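Long-range contact in magnesium transporter (Enterococcus faecalis, PDB 2OUX), which probably carries magnesium ions across the cell membrane as a homodimer, with a metal-binding cytosolic part made of an N domain and paired CBS domains: residues M8-T18 against F27-E38. Sequence-based numbering, arbitrary orientation.
Sequences MEEQFALLLET and FRELFLALHIYE
L15 on helix 8-20 inserts among F27, L30, F31 and L34 in an antiparallel helical hairpin. The axes of segments 8-18 and 27-31 run 157° apart in direction and approach to 9.5 Å. The hairpin forms the N-terminal end of the cytosolic part of MgtE, away from the annotated metal sites.

L15 can be followed outward. Its CB points along the facing segment rather than at it. CG passes L30 CB. There the chain forks. CD2 lies obliquely against the F27 ring, 3.3 Å from F27 CD1, and also meets CB of F31. CD1, the second branch, meets CD1 of L34 tip to tip at 3.6 Å. The same L34 methyl touches the F12 ring. F42 of helix 36-43 adds to this apolar core, with its ring edge-to-face to that of F12.

T18 packs on F27 at the end of the hairpin nearer the connecting turn. Its OG1 sits between the backbone N and the carbonyl carbon (chi1 76°), where it donates to L15 O at 3.0 Å. T18 OG1 also lies at the edge of the F27 ring, near its plane. T18 CG2 packs on L30 CD1.

No direct hydrogen bond joins the segments. Instead, one water donates to both Q11 OE1 and L30 O, at 2.6 Å from the Q11 oxygen. At the other end, the poorly ordered selenomethionine M8 lies beside E38. The E38 carboxylate faces the dimer partner, where OE2 is hydrogen-bonded to Y230 OH of the second subunit. E38 OE1 takes a weak bond, 3.4 Å, from the backbone N of H35, the N-cap residue of helix 36-43.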
loop_
_atom_site.group_PDB
_atom_site.type_symbol
_atom_site.label_atom_id
_atom_site.label_comp_id
_atom_site.label_asym_id
_atom_site.label_seq_id
_atom_site.Cartn_x
_atom_site.Cartn_y
_atom_site.Cartn_z
HETATM N N MSE A 8 17.375 -8.332 16.514
HETATM C CA MSE A 8 16.777 -9.602 16.140
HETATM C C MSE A 8 17.385 -10.762 16.910
HETATM O O MSE A 8 16.668 -11.602 17.457
HETATM C CB MSE A 8 16.972 -9.842 14.644
HETATM C CG MSE A 8 15.947 -10.770 14.054
HETATM SE SE MSE A 8 14.226 -10.030 14.432
HETATM C CE MSE A 8 14.237 -8.633 13.104
ATOM N N GLU A 9 18.712 -10.805 16.943
ATOM C CA GLU A 9 19.419 -11.871 17.630
ATOM C C GLU A 9 18.925 -12.058 19.063
ATOM O O GLU A 9 18.467 -13.138 19.430
ATOM C CB GLU A 9 20.931 -11.605 17.610
ATOM C CG GLU A 9 21.407 -10.332 18.322
ATOM C CD GLU A 9 21.128 -9.050 17.547
ATOM O OE1 GLU A 9 21.409 -9.002 16.329
ATOM O OE2 GLU A 9 20.645 -8.083 18.169
ATOM N N GLU A 10 19.009 -11.000 19.861
ATOM C CA GLU A 10 18.575 -11.048 21.251
ATOM C C GLU A 10 17.196 -11.685 21.403
ATOM O O GLU A 10 17.033 -12.666 22.129
ATOM C CB GLU A 10 18.553 -9.634 21.838
ATOM C CG GLU A 10 17.945 -9.544 23.229
ATOM C CD GLU A 10 17.869 -8.117 23.740
ATOM O OE1 GLU A 10 17.318 -7.257 23.021
ATOM O OE2 GLU A 10 18.354 -7.853 24.860
ATOM N N GLN A 11 16.207 -11.123 20.717
ATOM C CA GLN A 11 14.843 -11.633 20.789
ATOM C C GLN A 11 14.738 -13.116 20.436
ATOM O O GLN A 11 14.108 -13.887 21.160
ATOM C CB GLN A 11 13.929 -10.813 19.873
ATOM C CG GLN A 11 12.995 -9.862 20.609
ATOM C CD GLN A 11 11.896 -10.595 21.356
ATOM O OE1 GLN A 11 10.994 -11.178 20.747
ATOM N NE2 GLN A 11 11.970 -10.579 22.682
ATOM N N PHE A 12 15.350 -13.511 19.323
ATOM C CA PHE A 12 15.317 -14.902 18.892
ATOM C C PHE A 12 15.889 -15.833 19.961
ATOM O O PHE A 12 15.354 -16.915 20.196
ATOM C CB PHE A 12 16.091 -15.070 17.579
ATOM C CG PHE A 12 15.325 -14.635 16.353
ATOM C CD1 PHE A 12 14.092 -13.992 16.464
ATOM C CD2 PHE A 12 15.834 -14.874 15.084
ATOM C CE1 PHE A 12 13.382 -13.599 15.330
ATOM C CE2 PHE A 12 15.129 -14.483 13.942
ATOM C CZ PHE A 12 13.901 -13.844 14.069
ATOM N N ALA A 13 16.967 -15.401 20.610
ATOM C CA ALA A 13 17.617 -16.191 21.656
ATOM C C ALA A 13 16.671 -16.472 22.820
ATOM O O ALA A 13 16.608 -17.598 23.319
ATOM C CB ALA A 13 18.869 -15.465 22.158
ATOM N N LEU A 14 15.950 -15.444 23.260
ATOM C CA LEU A 14 14.988 -15.598 24.346
ATOM C C LEU A 14 13.901 -16.550 23.869
ATOM O O LEU A 14 13.482 -17.453 24.594
ATOM C CB LEU A 14 14.358 -14.248 24.704
ATOM C CG LEU A 14 15.033 -13.317 25.722
ATOM C CD1 LEU A 14 16.473 -12.988 25.322
ATOM C CD2 LEU A 14 14.202 -12.055 25.820
ATOM N N LEU A 15 13.449 -16.333 22.637
ATOM C CA LEU A 15 12.411 -17.158 22.029
ATOM C C LEU A 15 12.814 -18.629 21.999
ATOM O O LEU A 15 12.023 -19.497 22.361
ATOM C CB LEU A 15 12.136 -16.688 20.603
ATOM C CG LEU A 15 10.731 -16.237 20.212
ATOM C CD1 LEU A 15 10.707 -16.022 18.702
ATOM C CD2 LEU A 15 9.696 -17.275 20.607
ATOM N N LEU A 16 14.037 -18.905 21.552
ATOM C CA LEU A 16 14.543 -20.281 21.480
ATOM C C LEU A 16 14.525 -20.957 22.849
ATOM O O LEU A 16 14.271 -22.154 22.960
ATOM C CB LEU A 16 15.977 -20.307 20.932
ATOM C CG LEU A 16 16.169 -20.849 19.506
ATOM C CD1 LEU A 16 17.624 -20.686 19.068
ATOM C CD2 LEU A 16 15.758 -22.307 19.453
ATOM N N GLU A 17 14.806 -20.181 23.888
ATOM C CA GLU A 17 14.821 -20.722 25.234
ATOM C C GLU A 17 13.425 -21.067 25.740
ATOM O O GLU A 17 13.228 -22.133 26.321
ATOM C CB GLU A 17 15.515 -19.745 26.187
ATOM C CG GLU A 17 17.036 -19.841 26.133
ATOM C CD GLU A 17 17.553 -21.209 26.584
ATOM O OE1 GLU A 17 17.348 -21.566 27.766
ATOM O OE2 GLU A 17 18.161 -21.928 25.760
ATOM N N THR A 18 12.456 -20.185 25.520
ATOM C CA THR A 18 11.103 -20.471 25.979
ATOM C C THR A 18 10.626 -21.705 25.230
ATOM O O THR A 18 9.830 -22.491 25.741
ATOM C CB THR A 18 10.121 -19.318 25.682
ATOM O OG1 THR A 18 9.784 -19.324 24.291
ATOM C CG2 THR A 18 10.741 -17.977 26.046
ATOM N N PHE A 27 6.257 -18.445 25.110
ATOM C CA PHE A 27 6.615 -18.575 23.709
ATOM C C PHE A 27 5.615 -17.829 22.836
ATOM O O PHE A 27 5.987 -16.950 22.064
ATOM C CB PHE A 27 6.621 -20.044 23.298
ATOM C CG PHE A 27 6.815 -20.248 21.833
ATOM C CD1 PHE A 27 8.081 -20.134 21.265
ATOM C CD2 PHE A 27 5.727 -20.491 21.005
ATOM C CE1 PHE A 27 8.257 -20.259 19.898
ATOM C CE2 PHE A 27 5.895 -20.617 19.633
ATOM C CZ PHE A 27 7.161 -20.501 19.079
ATOM N N ARG A 28 4.344 -18.196 22.966
ATOM C CA ARG A 28 3.278 -17.577 22.198
ATOM C C ARG A 28 3.298 -16.063 22.268
ATOM O O ARG A 28 3.221 -15.396 21.233
ATOM C CB ARG A 28 1.918 -18.081 22.673
ATOM C CG ARG A 28 1.658 -19.533 22.358
ATOM C CD ARG A 28 0.238 -19.899 22.712
ATOM N NE ARG A 28 -0.457 -20.455 21.562
ATOM C CZ ARG A 28 -1.263 -19.771 20.755
ATOM N NH1 ARG A 28 -1.503 -18.486 20.954
ATOM N NH2 ARG A 28 -1.829 -20.392 19.737
ATOM N N GLU A 29 3.391 -15.524 23.486
ATOM C CA GLU A 29 3.421 -14.071 23.693
ATOM C C GLU A 29 4.527 -13.412 22.883
ATOM O O GLU A 29 4.301 -12.402 22.218
ATOM C CB GLU A 29 3.662 -13.718 25.166
ATOM C CG GLU A 29 2.485 -13.887 26.112
ATOM C CD GLU A 29 2.867 -13.543 27.550
ATOM O OE1 GLU A 29 3.191 -12.365 27.821
ATOM O OE2 GLU A 29 2.856 -14.455 28.405
ATOM N N LEU A 30 5.729 -13.976 22.970
ATOM C CA LEU A 30 6.887 -13.442 22.262
ATOM C C LEU A 30 6.757 -13.614 20.749
ATOM O O LEU A 30 6.795 -12.640 20.004
ATOM C CB LEU A 30 8.165 -14.132 22.756
ATOM C CG LEU A 30 8.571 -13.872 24.211
ATOM C CD1 LEU A 30 9.753 -14.755 24.582
ATOM C CD2 LEU A 30 8.922 -12.403 24.391
ATOM N N PHE A 31 6.589 -14.858 20.316
ATOM C CA PHE A 31 6.459 -15.188 18.905
ATOM C C PHE A 31 5.398 -14.335 18.219
ATOM O O PHE A 31 5.667 -13.692 17.205
ATOM C CB PHE A 31 6.102 -16.673 18.742
ATOM C CG PHE A 31 6.048 -17.137 17.304
ATOM C CD1 PHE A 31 7.217 -17.431 16.602
ATOM C CD2 PHE A 31 4.829 -17.250 16.644
ATOM C CE1 PHE A 31 7.172 -17.832 15.256
ATOM C CE2 PHE A 31 4.768 -17.646 15.301
ATOM C CZ PHE A 31 5.941 -17.939 14.606
ATOM N N LEU A 32 4.196 -14.328 18.787
ATOM C CA LEU A 32 3.081 -13.583 18.223
ATOM C C LEU A 32 3.258 -12.071 18.298
ATOM O O LEU A 32 2.468 -11.332 17.745
ATOM C CB LEU A 32 1.772 -14.014 18.905
ATOM C CG LEU A 32 0.832 -15.013 18.205
ATOM C CD1 LEU A 32 1.577 -15.867 17.194
ATOM C CD2 LEU A 32 0.158 -15.895 19.258
ATOM N N ALA A 33 4.295 -11.608 18.988
ATOM C CA ALA A 33 4.557 -10.171 19.083
ATOM C C ALA A 33 5.443 -9.759 17.900
ATOM O O ALA A 33 5.585 -8.579 17.585
ATOM C CB ALA A 33 5.257 -9.846 20.405
ATOM N N LEU A 34 6.048 -10.751 17.261
ATOM C CA LEU A 34 6.909 -10.514 16.108
ATOM C C LEU A 34 6.053 -10.370 14.848
ATOM O O LEU A 34 4.994 -10.979 14.737
ATOM C CB LEU A 34 7.866 -11.695 15.901
ATOM C CG LEU A 34 8.926 -12.091 16.931
ATOM C CD1 LEU A 34 9.504 -13.436 16.547
ATOM C CD2 LEU A 34 10.024 -11.046 16.978
ATOM N N HIS A 35 6.534 -9.560 13.909
ATOM C CA HIS A 35 5.877 -9.361 12.619
ATOM C C HIS A 35 6.017 -10.714 11.903
ATOM O O HIS A 35 7.011 -11.401 12.096
ATOM C CB HIS A 35 6.620 -8.268 11.843
ATOM C CG HIS A 35 6.137 -8.084 10.437
ATOM N ND1 HIS A 35 5.376 -6.998 10.047
ATOM C CD2 HIS A 35 6.324 -8.834 9.330
ATOM C CE1 HIS A 35 5.118 -7.091 8.755
ATOM N NE2 HIS A 35 5.679 -8.194 8.294
ATOM N N ILE A 36 5.042 -11.094 11.084
ATOM C CA ILE A 36 5.103 -12.382 10.399
ATOM C C ILE A 36 6.393 -12.671 9.634
ATOM O O ILE A 36 6.760 -13.830 9.482
ATOM C CB ILE A 36 3.911 -12.585 9.443
ATOM C CG1 ILE A 36 3.768 -11.382 8.509
ATOM C CG2 ILE A 36 2.641 -12.843 10.249
ATOM C CD1 ILE A 36 2.792 -11.615 7.372
ATOM N N TYR A 37 7.083 -11.637 9.153
ATOM C CA TYR A 37 8.342 -11.857 8.439
ATOM C C TYR A 37 9.437 -12.276 9.417
ATOM O O TYR A 37 10.296 -13.088 9.084
ATOM C CB TYR A 37 8.812 -10.604 7.710
ATOM C CG TYR A 37 10.267 -10.690 7.279
ATOM C CD1 TYR A 37 10.655 -11.472 6.185
ATOM C CD2 TYR A 37 11.260 -10.028 7.995
ATOM C CE1 TYR A 37 12.004 -11.580 5.811
ATOM C CE2 TYR A 37 12.604 -10.128 7.634
ATOM C CZ TYR A 37 12.968 -10.907 6.548
ATOM O OH TYR A 37 14.294 -10.992 6.201
ATOM N N GLU A 38 9.423 -11.691 10.608
ATOM C CA GLU A 38 10.417 -12.047 11.617
ATOM C C GLU A 38 10.082 -13.464 12.107
ATOM O O GLU A 38 10.975 -14.266 12.406
ATOM C CB GLU A 38 10.392 -11.036 12.772
ATOM C CG GLU A 38 10.587 -9.602 12.315
ATOM C CD GLU A 38 10.582 -8.589 13.450
ATOM O OE1 GLU A 38 9.756 -8.707 14.387
ATOM O OE2 GLU A 38 11.399 -7.648 13.390
HETATM O O HOH W 1 8.508 -10.354 20.810
#